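Local coordinates for protein type-2Aa cytolytic delta-endotoxin (Bacillus thuringiensis serovar kyushuensis, PDB 1CBY) that kills the larvae of dipteran insects by forming pores in the epithelial cell membrane of the midgut, at residues Tyr168-Phe173 with Pro188-Val193; Thr95-Val100 with Glu214-Ala219; Tyr48-Tyr53 with Ser174-Asp179; Lys79-Ala84 with Lys218-Val223. All coordinates share one frame; numbering follows the deposited sequence.

Contact 1: residues Tyr168-Phe173 with Pro188-Val193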
loop_
_atom_site.group_PDB
_atom_site.type_symbol
_atom_site.label_atom_id
_atom_site.label_comp_id
_atom_site.label_asym_id
_atom_site.label_seq_id
_atom_site.Cartn_x
_atom_site.Cartn_y
_atom_site.Cartn_z
ATOM N N TYR A 168 -11.810 -15.124 -4.389
ATOM C CA TYR A 168 -10.751 -15.509 -3.479
ATOM C C TYR A 168 -9.887 -14.277 -3.303
ATOM O O TYR A 168 -9.673 -13.529 -4.260
ATOM C CB TYR A 168 -9.917 -16.637 -4.079
ATOM C CG TYR A 168 -10.675 -17.928 -4.265
ATOM C CD1 TYR A 168 -11.573 -18.378 -3.301
ATOM C CD2 TYR A 168 -10.479 -18.715 -5.397
ATOM C CE1 TYR A 168 -12.252 -19.580 -3.457
ATOM C CE2 TYR A 168 -11.155 -19.919 -5.563
ATOM C CZ TYR A 168 -12.036 -20.345 -4.588
ATOM O OH TYR A 168 -12.692 -21.546 -4.729
ATOM N N TYR A 169 -9.426 -14.041 -2.082
ATOM C CA TYR A 169 -8.573 -12.894 -1.807
ATOM C C TYR A 169 -7.438 -13.382 -0.925
ATOM O O TYR A 169 -7.671 -13.867 0.177
ATOM C CB TYR A 169 -9.375 -11.804 -1.115
ATOM C CG TYR A 169 -8.770 -10.431 -1.248
ATOM C CD1 TYR A 169 -7.625 -10.078 -0.533
ATOM C CD2 TYR A 169 -9.351 -9.472 -2.075
ATOM C CE1 TYR A 169 -7.075 -8.802 -0.636
ATOM C CE2 TYR A 169 -8.805 -8.191 -2.183
ATOM C CZ TYR A 169 -7.670 -7.867 -1.459
ATOM O OH TYR A 169 -7.141 -6.607 -1.541
ATOM N N ASN A 170 -6.215 -13.284 -1.431
ATOM C CA ASN A 170 -5.043 -13.746 -0.699
ATOM C C ASN A 170 -4.230 -12.575 -0.182
ATOM O O ASN A 170 -3.896 -11.652 -0.935
ATOM C CB ASN A 170 -4.170 -14.622 -1.592
ATOM C CG ASN A 170 -4.947 -15.752 -2.244
ATOM O OD1 ASN A 170 -5.786 -16.395 -1.608
ATOM N ND2 ASN A 170 -4.675 -15.993 -3.521
ATOM N N ILE A 171 -3.883 -12.648 1.099
ATOM C CA ILE A 171 -3.121 -11.617 1.801
ATOM C C ILE A 171 -1.997 -12.299 2.580
ATOM O O ILE A 171 -2.130 -13.459 2.972
ATOM C CB ILE A 171 -4.023 -10.880 2.834
ATOM C CG1 ILE A 171 -5.198 -10.200 2.138
ATOM C CG2 ILE A 171 -3.222 -9.846 3.610
ATOM C CD1 ILE A 171 -6.248 -9.673 3.094
ATOM N N LEU A 172 -0.880 -11.603 2.764
ATOM C CA LEU A 172 0.222 -12.154 3.541
ATOM C C LEU A 172 0.828 -11.043 4.369
ATOM O O LEU A 172 1.267 -10.024 3.832
ATOM C CB LEU A 172 1.301 -12.790 2.658
ATOM C CG LEU A 172 2.436 -13.428 3.474
ATOM C CD1 LEU A 172 2.620 -14.890 3.111
ATOM C CD2 LEU A 172 3.735 -12.654 3.291
ATOM N N PHE A 173 0.804 -11.231 5.683
ATOM C CA PHE A 173 1.357 -10.263 6.615
ATOM C C PHE A 173 2.699 -10.806 7.090
ATOM O O PHE A 173 2.850 -12.009 7.314
ATOM C CB PHE A 173 0.441 -10.099 7.836
ATOM C CG PHE A 173 -0.894 -9.466 7.537
ATOM C CD1 PHE A 173 -0.984 -8.125 7.195
ATOM C CD2 PHE A 173 -2.067 -10.205 7.641
ATOM C CE1 PHE A 173 -2.229 -7.527 6.961
ATOM C CE2 PHE A 173 -3.314 -9.616 7.409
ATOM C CZ PHE A 173 -3.392 -8.275 7.068
ATOM N N PRO A 188 -0.071 -16.050 6.481
ATOM C CA PRO A 188 -0.702 -16.256 5.172
ATOM C C PRO A 188 -2.201 -16.271 5.436
ATOM O O PRO A 188 -2.701 -17.150 6.142
ATOM C CB PRO A 188 -0.213 -17.654 4.778
ATOM C CG PRO A 188 1.101 -17.753 5.447
ATOM C CD PRO A 188 0.785 -17.195 6.817
ATOM N N LEU A 189 -2.909 -15.289 4.895
ATOM C CA LEU A 189 -4.349 -15.165 5.095
ATOM C C LEU A 189 -5.123 -15.204 3.777
ATOM O O LEU A 189 -4.819 -14.458 2.849
ATOM C CB LEU A 189 -4.636 -13.845 5.813
ATOM C CG LEU A 189 -6.086 -13.439 6.056
ATOM C CD1 LEU A 189 -6.699 -14.332 7.121
ATOM C CD2 LEU A 189 -6.129 -11.984 6.489
ATOM N N ALA A 190 -6.143 -16.049 3.702
ATOM C CA ALA A 190 -6.948 -16.146 2.491
ATOM C C ALA A 190 -8.426 -16.188 2.832
ATOM O O ALA A 190 -8.863 -16.970 3.680
ATOM C CB ALA A 190 -6.560 -17.374 1.695
ATOM N N PHE A 191 -9.188 -15.320 2.185
ATOM C CA PHE A 191 -10.621 -15.241 2.397
ATOM C C PHE A 191 -11.375 -15.787 1.191
ATOM O O PHE A 191 -11.020 -15.501 0.047
ATOM C CB PHE A 191 -11.057 -13.783 2.573
ATOM C CG PHE A 191 -10.665 -13.168 3.882
ATOM C CD1 PHE A 191 -11.225 -13.620 5.074
ATOM C CD2 PHE A 191 -9.785 -12.093 3.920
ATOM C CE1 PHE A 191 -10.915 -13.006 6.287
ATOM C CE2 PHE A 191 -9.469 -11.472 5.127
ATOM C CZ PHE A 191 -10.036 -11.930 6.312
ATOM N N GLU A 192 -12.406 -16.580 1.448
ATOM C CA GLU A 192 -13.258 -17.090 0.385
ATOM C C GLU A 192 -14.545 -16.318 0.627
ATOM O O GLU A 192 -15.263 -16.589 1.588
ATOM C CB GLU A 192 -13.502 -18.589 0.532
ATOM C CG GLU A 192 -12.271 -19.443 0.280
ATOM C CD GLU A 192 -12.590 -20.928 0.181
ATOM O OE1 GLU A 192 -13.789 -21.289 0.155
ATOM O OE2 GLU A 192 -11.639 -21.736 0.120
ATOM N N VAL A 193 -14.788 -15.302 -0.191
ATOM C CA VAL A 193 -15.963 -14.447 -0.046
ATOM C C VAL A 193 -17.100 -14.753 -1.024
ATOM O O VAL A 193 -16.867 -15.048 -2.195
ATOM C CB VAL A 193 -15.559 -12.963 -0.208
ATOM C CG1 VAL A 193 -16.744 -12.040 0.078
ATOM C CG2 VAL A 193 -14.383 -12.646 0.696
#
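Tyr168 opens the pairing beside Glu192: the two side chains point the same way, and the ring approaches with CE1, 3.7 Å from Glu192 CG. The carboxylate beyond is turned about 60° against the ring and forms a salt bridge with Lys218. Tyr169 and Phe191 make a hydrogen-bonded antiparallel pair, with Tyr169 N 3.0 Å from Phe191 O and Phe191 N 2.9 Å from Tyr169 O. The Tyr169 ring then leads away from the partner strand, and its hydroxyl bonds to Gln149 and Asn44. Asn170 returns to the face of Tyr168, where its OD1 lies 3.5 Å from Ala190 CB; its ND2 is held by Asn42 O. Ile171 and Leu189 form the second hydrogen-bonded pair, Ile171 N donating to Leu189 O at 2.7 Å. On this side CD1 of Ile171 meets both Leu189 CD2 and the edge of the Phe191 ring. Leu172, with CG anti to the backbone N (chi1 -177°), swings CD1 over to Pro188 CG at 4.0 Å. Phe173 presents a ring edge, CE2 lying 3.8 Å from Leu189 CD2, while Ile171 CG2 lies over the rim of one of its faces. The face carrying Ile171, Phe173 and Phe191 is packed by helix 129-141. Strands 165-175 and 183-195 thus form a buried antiparallel beta hairpin in the central mixed sheet of the alpha/beta Cyt toxin fold.

Contact 2: residues Thr95-Val100 with Glu214-Ala219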
loop_
_atom_site.group_PDB
_atom_site.type_symbol
_atom_site.label_atom_id
_atom_site.label_comp_id
_atom_site.label_asym_id
_atom_site.label_seq_id
_atom_site.Cartn_x
_atom_site.Cartn_y
_atom_site.Cartn_z
ATOM N N THR A 95 -3.514 -21.757 14.059
ATOM C CA THR A 95 -4.070 -21.930 12.720
ATOM C C THR A 95 -5.568 -21.683 12.790
ATOM O O THR A 95 -6.138 -21.642 13.878
ATOM C CB THR A 95 -3.824 -23.363 12.150
ATOM O OG1 THR A 95 -4.403 -24.344 13.018
ATOM C CG2 THR A 95 -2.332 -23.650 12.002
ATOM N N LEU A 96 -6.199 -21.521 11.634
ATOM C CA LEU A 96 -7.635 -21.295 11.556
ATOM C C LEU A 96 -8.089 -21.673 10.155
ATOM O O LEU A 96 -7.356 -21.472 9.184
ATOM C CB LEU A 96 -7.976 -19.828 11.825
ATOM C CG LEU A 96 -9.477 -19.524 11.878
ATOM C CD1 LEU A 96 -10.010 -19.862 13.262
ATOM C CD2 LEU A 96 -9.745 -18.067 11.557
ATOM N N ASN A 97 -9.298 -22.212 10.052
ATOM C CA ASN A 97 -9.857 -22.623 8.768
ATOM C C ASN A 97 -11.352 -22.872 8.953
ATOM O O ASN A 97 -11.751 -23.979 9.302
ATOM C CB ASN A 97 -9.154 -23.900 8.291
ATOM C CG ASN A 97 -9.738 -24.459 7.004
ATOM O OD1 ASN A 97 -9.631 -25.655 6.740
ATOM N ND2 ASN A 97 -10.338 -23.599 6.191
ATOM N N GLN A 98 -12.172 -21.841 8.744
ATOM C CA GLN A 98 -13.617 -21.973 8.923
ATOM C C GLN A 98 -14.389 -20.726 8.520
ATOM O O GLN A 98 -13.800 -19.666 8.298
ATOM C CB GLN A 98 -13.921 -22.254 10.390
ATOM C CG GLN A 98 -13.492 -21.124 11.311
ATOM C CD GLN A 98 -13.820 -21.400 12.756
ATOM O OE1 GLN A 98 -13.187 -22.239 13.397
ATOM N NE2 GLN A 98 -14.820 -20.703 13.279
ATOM N N SER A 99 -15.712 -20.857 8.451
ATOM C CA SER A 99 -16.585 -19.736 8.109
ATOM C C SER A 99 -16.620 -18.808 9.310
ATOM O O SER A 99 -16.883 -19.245 10.431
ATOM C CB SER A 99 -18.003 -20.216 7.798
ATOM O OG SER A 99 -18.038 -20.954 6.590
ATOM N N VAL A 100 -16.315 -17.540 9.079
ATOM C CA VAL A 100 -16.289 -16.559 10.152
ATOM C C VAL A 100 -17.416 -15.534 10.066
ATOM O O VAL A 100 -17.678 -14.821 11.026
ATOM C CB VAL A 100 -14.920 -15.839 10.219
ATOM C CG1 VAL A 100 -13.810 -16.842 10.524
ATOM C CG2 VAL A 100 -14.634 -15.126 8.912
ATOM N N GLU A 214 -20.989 -14.446 3.243
ATOM C CA GLU A 214 -20.520 -15.776 3.597
ATOM C C GLU A 214 -19.016 -15.602 3.428
ATOM O O GLU A 214 -18.537 -15.308 2.329
ATOM C CB GLU A 214 -21.064 -16.840 2.641
ATOM C CG GLU A 214 -20.467 -18.235 2.842
ATOM C CD GLU A 214 -20.592 -18.747 4.270
ATOM O OE1 GLU A 214 -21.660 -19.291 4.620
ATOM O OE2 GLU A 214 -19.614 -18.617 5.037
ATOM N N VAL A 215 -18.284 -15.694 4.529
ATOM C CA VAL A 215 -16.848 -15.505 4.485
ATOM C C VAL A 215 -16.131 -16.627 5.195
ATOM O O VAL A 215 -16.377 -16.876 6.375
ATOM C CB VAL A 215 -16.436 -14.163 5.159
ATOM C CG1 VAL A 215 -14.917 -14.025 5.201
ATOM C CG2 VAL A 215 -17.052 -12.981 4.425
ATOM N N LYS A 216 -15.278 -17.331 4.465
ATOM C CA LYS A 216 -14.490 -18.396 5.056
ATOM C C LYS A 216 -13.075 -17.847 5.142
ATOM O O LYS A 216 -12.633 -17.121 4.249
ATOM C CB LYS A 216 -14.528 -19.669 4.213
ATOM C CG LYS A 216 -13.684 -20.778 4.817
ATOM C CD LYS A 216 -14.036 -22.138 4.280
ATOM C CE LYS A 216 -13.200 -23.186 4.974
ATOM N NZ LYS A 216 -13.528 -24.549 4.494
ATOM N N MET A 217 -12.378 -18.173 6.222
ATOM C CA MET A 217 -11.027 -17.679 6.433
ATOM C C MET A 217 -10.054 -18.828 6.665
ATOM O O MET A 217 -10.362 -19.780 7.388
ATOM C CB MET A 217 -11.031 -16.730 7.636
ATOM C CG MET A 217 -9.763 -15.927 7.838
ATOM S SD MET A 217 -9.923 -14.715 9.177
ATOM C CE MET A 217 -8.523 -15.146 10.184
ATOM N N LYS A 218 -8.899 -18.759 6.013
ATOM C CA LYS A 218 -7.859 -19.778 6.147
ATOM C C LYS A 218 -6.587 -19.029 6.502
ATOM O O LYS A 218 -6.113 -18.197 5.725
ATOM C CB LYS A 218 -7.691 -20.547 4.835
ATOM C CG LYS A 218 -8.885 -21.425 4.494
ATOM C CD LYS A 218 -8.849 -21.905 3.052
ATOM C CE LYS A 218 -9.156 -20.769 2.087
ATOM N NZ LYS A 218 -9.053 -21.195 0.664
ATOM N N ALA A 219 -6.063 -19.295 7.693
ATOM C CA ALA A 219 -4.873 -18.605 8.168
ATOM C C ALA A 219 -4.073 -19.406 9.179
ATOM O O ALA A 219 -4.595 -20.302 9.851
ATOM C CB ALA A 219 -5.267 -17.275 8.789
#
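Met217 and Leu96 cross at about a right angle on one face of the sheet, and with Val100 they carry the apolar side of this contact. The Met217 chain runs out with CG anti to the backbone N (chi1 -169°), extended as far as SD, and then bends to bring CE against Leu96 CD2. Nearer its root, Met217 CB lies 4.0 Å from Val100 CG1, so its two ends touch residues on both sides of Gln98, where the chain turns a corner. Val100 lays its other branch, CG2, obliquely across Val215 CG1 at 3.9 Å. Ile117 of helix 107-122 touches all three of Leu96, Val100 and Met217, so that this helix packs on the apolar side.

The backbones of the same residues bind the strands together. Leu96 and Ala219 are a hydrogen-bonded antiparallel pair, with Ala219 N 2.9 Å from Leu96 O. Met217 pairs likewise with Gln98, its N donating to Gln98 O at 2.9 Å. Val100 N continues past the corner to Val215 O at 2.8 Å. On the other face, touched by Phe77 of helix 77-84, Asn97 lies alongside Lys218, whose amine reaches on to Glu192. This is antiparallel sheet pairing between sequence-distant strands, 90-102 against 210-225, with an interruption in the former and helices lying against both faces, as in the layered alpha/beta fold of Cyt toxins.

Contact 3: residues Tyr48-Tyr53 with Ser174-Asp179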
loop_
_atom_site.group_PDB
_atom_site.type_symbol
_atom_site.label_atom_id
_atom_site.label_comp_id
_atom_site.label_asym_id
_atom_site.label_seq_id
_atom_site.Cartn_x
_atom_site.Cartn_y
_atom_site.Cartn_z
ATOM N N TYR A 48 6.012 -5.328 7.669
ATOM C CA TYR A 48 6.320 -4.396 8.755
ATOM C C TYR A 48 7.557 -5.022 9.391
ATOM O O TYR A 48 7.455 -5.792 10.350
ATOM C CB TYR A 48 5.170 -4.320 9.768
ATOM C CG TYR A 48 5.378 -3.277 10.850
ATOM C CD1 TYR A 48 6.186 -3.540 11.956
ATOM C CD2 TYR A 48 4.778 -2.024 10.762
ATOM C CE1 TYR A 48 6.391 -2.584 12.947
ATOM C CE2 TYR A 48 4.978 -1.059 11.750
ATOM C CZ TYR A 48 5.786 -1.347 12.840
ATOM O OH TYR A 48 5.988 -0.403 13.822
ATOM N N VAL A 49 8.719 -4.740 8.814
ATOM C CA VAL A 49 9.974 -5.315 9.285
ATOM C C VAL A 49 11.124 -4.324 9.111
ATOM O O VAL A 49 10.936 -3.221 8.597
ATOM C CB VAL A 49 10.332 -6.599 8.473
ATOM C CG1 VAL A 49 9.220 -7.645 8.577
ATOM C CG2 VAL A 49 10.584 -6.246 7.006
ATOM N N GLN A 50 12.318 -4.730 9.534
ATOM C CA GLN A 50 13.512 -3.905 9.395
ATOM C C GLN A 50 14.235 -4.326 8.110
ATOM O O GLN A 50 14.158 -5.483 7.696
ATOM C CB GLN A 50 14.414 -4.074 10.617
ATOM C CG GLN A 50 13.815 -3.475 11.881
ATOM C CD GLN A 50 14.645 -3.756 13.115
ATOM O OE1 GLN A 50 14.133 -4.247 14.118
ATOM N NE2 GLN A 50 15.931 -3.448 13.050
ATOM N N PRO A 51 14.976 -3.399 7.478
ATOM C CA PRO A 51 15.703 -3.687 6.238
ATOM C C PRO A 51 16.470 -5.005 6.213
ATOM O O PRO A 51 16.304 -5.802 5.292
ATOM C CB PRO A 51 16.641 -2.489 6.115
ATOM C CG PRO A 51 15.834 -1.377 6.720
ATOM C CD PRO A 51 15.294 -2.043 7.962
ATOM N N GLN A 52 17.285 -5.252 7.232
ATOM C CA GLN A 52 18.074 -6.477 7.278
ATOM C C GLN A 52 17.270 -7.771 7.373
ATOM O O GLN A 52 17.840 -8.860 7.285
ATOM C CB GLN A 52 19.114 -6.426 8.401
ATOM C CG GLN A 52 18.549 -6.276 9.797
ATOM C CD GLN A 52 18.423 -4.831 10.212
ATOM O OE1 GLN A 52 17.466 -4.146 9.852
ATOM N NE2 GLN A 52 19.400 -4.350 10.965
ATOM N N TYR A 53 15.958 -7.662 7.544
ATOM C CA TYR A 53 15.104 -8.842 7.650
ATOM C C TYR A 53 14.117 -8.948 6.489
ATOM O O TYR A 53 13.259 -9.836 6.464
ATOM C CB TYR A 53 14.359 -8.842 8.988
ATOM C CG TYR A 53 15.276 -8.889 10.187
ATOM C CD1 TYR A 53 16.062 -10.012 10.440
ATOM C CD2 TYR A 53 15.375 -7.804 11.056
ATOM C CE1 TYR A 53 16.928 -10.054 11.522
ATOM C CE2 TYR A 53 16.238 -7.835 12.145
ATOM C CZ TYR A 53 17.013 -8.963 12.374
ATOM O OH TYR A 53 17.867 -9.007 13.455
ATOM N N SER A 174 3.674 -9.923 7.232
ATOM C CA SER A 174 4.989 -10.303 7.725
ATOM C C SER A 174 5.369 -9.192 8.710
ATOM O O SER A 174 5.550 -8.031 8.320
ATOM C CB SER A 174 5.980 -10.393 6.571
ATOM O OG SER A 174 7.177 -11.025 6.971
ATOM N N ILE A 175 5.436 -9.544 9.992
ATOM C CA ILE A 175 5.731 -8.580 11.050
ATOM C C ILE A 175 6.959 -8.919 11.899
ATOM O O ILE A 175 7.137 -10.057 12.339
ATOM C CB ILE A 175 4.466 -8.364 11.938
ATOM C CG1 ILE A 175 4.825 -7.733 13.281
ATOM C CG2 ILE A 175 3.698 -9.667 12.102
ATOM C CD1 ILE A 175 5.205 -6.289 13.192
ATOM N N GLN A 176 7.801 -7.914 12.118
ATOM C CA GLN A 176 9.020 -8.063 12.898
ATOM C C GLN A 176 9.409 -6.728 13.525
ATOM O O GLN A 176 9.653 -5.748 12.816
ATOM C CB GLN A 176 10.151 -8.575 12.001
ATOM C CG GLN A 176 11.539 -8.588 12.627
ATOM C CD GLN A 176 12.256 -7.253 12.527
ATOM O OE1 GLN A 176 12.430 -6.704 11.439
ATOM N NE2 GLN A 176 12.689 -6.736 13.661
ATOM N N ASN A 177 9.460 -6.694 14.853
ATOM C CA ASN A 177 9.828 -5.485 15.577
ATOM C C ASN A 177 10.235 -5.803 17.012
ATOM O O ASN A 177 10.447 -6.967 17.363
ATOM C CB ASN A 177 8.677 -4.474 15.557
ATOM C CG ASN A 177 7.514 -4.889 16.427
ATOM O OD1 ASN A 177 7.489 -5.988 16.982
ATOM N ND2 ASN A 177 6.547 -4.001 16.566
ATOM N N GLU A 178 10.299 -4.768 17.845
ATOM C CA GLU A 178 10.678 -4.912 19.247
ATOM C C GLU A 178 9.791 -5.926 19.968
ATOM O O GLU A 178 10.271 -6.703 20.794
ATOM C CB GLU A 178 10.595 -3.564 19.973
ATOM C CG GLU A 178 11.345 -2.414 19.299
ATOM C CD GLU A 178 10.581 -1.808 18.125
ATOM O OE1 GLU A 178 9.416 -1.395 18.317
ATOM O OE2 GLU A 178 11.142 -1.749 17.010
ATOM N N ASP A 179 8.507 -5.939 19.623
ATOM C CA ASP A 179 7.554 -6.849 20.243
ATOM C C ASP A 179 7.783 -8.318 19.883
ATOM O O ASP A 179 7.606 -9.186 20.730
ATOM C CB ASP A 179 6.117 -6.439 19.902
ATOM C CG ASP A 179 5.837 -4.969 20.200
ATOM O OD1 ASP A 179 5.876 -4.564 21.379
ATOM O OD2 ASP A 179 5.575 -4.211 19.246
HETATM O O HOH W 1 7.663 -1.467 16.106
#
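Gln176 and Gln50 form the tight end of this contact, joined through their amides by two hydrogen bonds. The Gln176 chain leaves with CG anti to the backbone N and bends sharply at the next bond (chi2 -85°), which carries its amide across to the 48-53 segment. There OE1 takes the N-H of Gln50 at 2.7 Å, and NE2 donates to Gln50 OE1 at 2.9 Å, coming from above the plane of that amide; the two amides are twisted 49° apart. The Tyr53 side chain crosses Gln176 at about a right angle, CD2 nearest OE1, with ring and amide planes 59° apart, and Val49 CG1 packs on Gln176 CB at 3.7 Å.

Behind the amides the backbones run parallel: Tyr48 N reaches Ser174 O at 2.8 Å, and Gln176 N reaches Tyr48 O at 2.8 Å. This is the last parallel bridge between strands 44-48 and 165-175, after which segment 48-53 leaves the sheet and Tyr53 takes the N-cap position of helix 54-63. Tyr48 also pairs with a strand of the second subunit, so the sheet continues across the protoxin dimer, and the Tyr53 side chain lies near Ser228, the C-terminal processing stop.

The other end is looser and hydrated. Here a water joins Tyr48 OH, also bonded to Ser128, to Asn177 ND2 at 2.8 Å and exposed Glu178 OE1 at 2.8 Å. Asn177 sets its amide nearly perpendicular to the Tyr48 ring, and exchanges two weak bonds with Asp179, whose OD2 also accepts from Asn127 N.

Contact 4: residues Lys79-Ala84 with Lys218-Val223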
loop_
_atom_site.group_PDB
_atom_site.type_symbol
_atom_site.label_atom_id
_atom_site.label_comp_id
_atom_site.label_asym_id
_atom_site.label_seq_id
_atom_site.Cartn_x
_atom_site.Cartn_y
_atom_site.Cartn_z
ATOM N N LYS A 79 -1.860 -27.972 2.221
ATOM C CA LYS A 79 -0.525 -27.780 1.677
ATOM C C LYS A 79 0.178 -26.645 2.415
ATOM O O LYS A 79 1.404 -26.654 2.552
ATOM C CB LYS A 79 -0.566 -27.517 0.169
ATOM C CG LYS A 79 0.795 -27.675 -0.496
ATOM C CD LYS A 79 0.747 -27.423 -1.992
ATOM C CE LYS A 79 2.136 -27.580 -2.612
ATOM N NZ LYS A 79 2.152 -27.305 -4.081
ATOM N N ALA A 80 -0.605 -25.688 2.917
ATOM C CA ALA A 80 -0.056 -24.563 3.671
ATOM C C ALA A 80 0.634 -25.109 4.922
ATOM O O ALA A 80 1.738 -24.683 5.274
ATOM C CB ALA A 80 -1.161 -23.589 4.051
ATOM N N LEU A 81 -0.013 -26.079 5.567
ATOM C CA LEU A 81 0.528 -26.721 6.762
ATOM C C LEU A 81 1.768 -27.526 6.403
ATOM O O LEU A 81 2.775 -27.471 7.108
ATOM C CB LEU A 81 -0.526 -27.619 7.414
ATOM C CG LEU A 81 -1.355 -26.984 8.538
ATOM C CD1 LEU A 81 -1.777 -25.568 8.172
ATOM C CD2 LEU A 81 -2.567 -27.853 8.848
ATOM N N GLN A 82 1.692 -28.251 5.291
ATOM C CA GLN A 82 2.803 -29.054 4.791
ATOM C C GLN A 82 4.035 -28.162 4.626
ATOM O O GLN A 82 5.132 -28.514 5.061
ATOM C CB GLN A 82 2.409 -29.689 3.451
ATOM C CG GLN A 82 3.527 -29.793 2.411
ATOM C CD GLN A 82 4.042 -31.207 2.226
ATOM O OE1 GLN A 82 3.279 -32.171 2.285
ATOM N NE2 GLN A 82 5.341 -31.338 1.979
ATOM N N ILE A 83 3.840 -27.004 3.999
ATOM C CA ILE A 83 4.919 -26.044 3.779
ATOM C C ILE A 83 5.382 -25.474 5.121
ATOM O O ILE A 83 6.581 -25.366 5.378
ATOM C CB ILE A 83 4.455 -24.882 2.864
ATOM C CG1 ILE A 83 4.082 -25.419 1.481
ATOM C CG2 ILE A 83 5.542 -23.820 2.751
ATOM C CD1 ILE A 83 3.438 -24.396 0.579
ATOM N N ALA A 84 4.422 -25.144 5.981
ATOM C CA ALA A 84 4.709 -24.585 7.298
ATOM C C ALA A 84 5.639 -25.477 8.111
ATOM O O ALA A 84 6.685 -25.032 8.583
ATOM C CB ALA A 84 3.416 -24.353 8.060
ATOM N N LYS A 218 -8.899 -18.759 6.013
ATOM C CA LYS A 218 -7.859 -19.778 6.147
ATOM C C LYS A 218 -6.587 -19.029 6.502
ATOM O O LYS A 218 -6.113 -18.197 5.725
ATOM C CB LYS A 218 -7.691 -20.547 4.835
ATOM C CG LYS A 218 -8.885 -21.425 4.494
ATOM C CD LYS A 218 -8.849 -21.905 3.052
ATOM C CE LYS A 218 -9.156 -20.769 2.087
ATOM N NZ LYS A 218 -9.053 -21.195 0.664
ATOM N N ALA A 219 -6.063 -19.295 7.693
ATOM C CA ALA A 219 -4.873 -18.605 8.168
ATOM C C ALA A 219 -4.073 -19.406 9.179
ATOM O O ALA A 219 -4.595 -20.302 9.851
ATOM C CB ALA A 219 -5.267 -17.275 8.789
ATOM N N LEU A 220 -2.794 -19.070 9.278
ATOM C CA LEU A 220 -1.902 -19.709 10.225
ATOM C C LEU A 220 -0.761 -18.741 10.476
ATOM O O LEU A 220 -0.338 -18.026 9.564
ATOM C CB LEU A 220 -1.365 -21.039 9.691
ATOM C CG LEU A 220 -0.234 -21.054 8.665
ATOM C CD1 LEU A 220 0.367 -22.439 8.620
ATOM C CD2 LEU A 220 -0.745 -20.646 7.297
ATOM N N THR A 221 -0.327 -18.656 11.728
ATOM C CA THR A 221 0.775 -17.778 12.088
ATOM C C THR A 221 1.995 -18.631 12.374
ATOM O O THR A 221 1.936 -19.584 13.153
ATOM C CB THR A 221 0.447 -16.931 13.320
ATOM O OG1 THR A 221 -0.844 -16.330 13.152
ATOM C CG2 THR A 221 1.490 -15.840 13.490
ATOM N N LEU A 222 3.096 -18.296 11.719
ATOM C CA LEU A 222 4.338 -19.026 11.882
ATOM C C LEU A 222 5.443 -18.073 12.321
ATOM O O LEU A 222 5.554 -16.960 11.800
ATOM C CB LEU A 222 4.718 -19.684 10.553
ATOM C CG LEU A 222 6.041 -20.444 10.516
ATOM C CD1 LEU A 222 5.806 -21.851 9.994
ATOM C CD2 LEU A 222 7.049 -19.696 9.660
ATOM N N VAL A 223 6.209 -18.474 13.327
ATOM C CA VAL A 223 7.316 -17.654 13.791
ATOM C C VAL A 223 8.605 -18.377 13.422
ATOM O O VAL A 223 8.681 -19.603 13.517
ATOM C CB VAL A 223 7.273 -17.394 15.323
ATOM C CG1 VAL A 223 6.057 -16.547 15.681
ATOM C CG2 VAL A 223 7.281 -18.709 16.099
#
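Ala84 and Leu220 meet through CB and CD1 at 3.6 Å, the centre of a purely apolar set of side-chain contacts between helix and strand. Leu220 carries most of it. Its CB points toward the helix, and with CG between the backbone N and the carbonyl carbon (chi1 78°) CD1 and CD2 both meet helix residues: CD1 also meets Leu81 CD1 at 3.8 Å, the two leucines crossing at a slant, and CD2 faces Ala80 CB at 4.4 Å. Leu222, two residues on and pointing to the same side, adds CD1 against Ala84 CB at 4.0 Å. The small side chains of Ala80 and Ala84, one helical turn apart, let the leucines lie close to the helix backbone.

Polar groups contribute no hydrogen bond across the contact. The backbone carbonyl of Ala84 merely has Leu222 CD1 beside it at 3.6 Å, while within the helix Ala84 N bonds to Ala80 O at 2.8 Å.

The axes of segments 79-84 and 218-223 run almost parallel, 9° apart and 9.9 Å at closest approach, so the helix segment lies lengthwise over the strand segment. Strand 210-225 is flanked in the sheet by strands 90-102 and 183-195; Ile92 of the former also packs on Ala84, and Thr95 on Leu220.

Overall arrangement
All four contacts belong to one mixed sheet and its surroundings. Strand 210-225 links three of them: contact 2 and contact 4 share Lys218 and Ala219, with centres about 13 Å apart, and contact 1 pairs the adjacent strand 183-195 with 165-175, its centre about 10 Å from that of contact 2. There Lys218 NZ meets Glu192 OE2 at 2.7 Å in a salt bridge, and the Met217 sulfur packs on Phe191. Contact 3 continues strand 165-175 beyond contact 1, about 21 Å between centres, and its centre lies about 26 Å from that of contact 2, across the middle of the chain. It alone touches the second subunit and comes near a proteolytic processing stop, Ser228; the other three lie away from both.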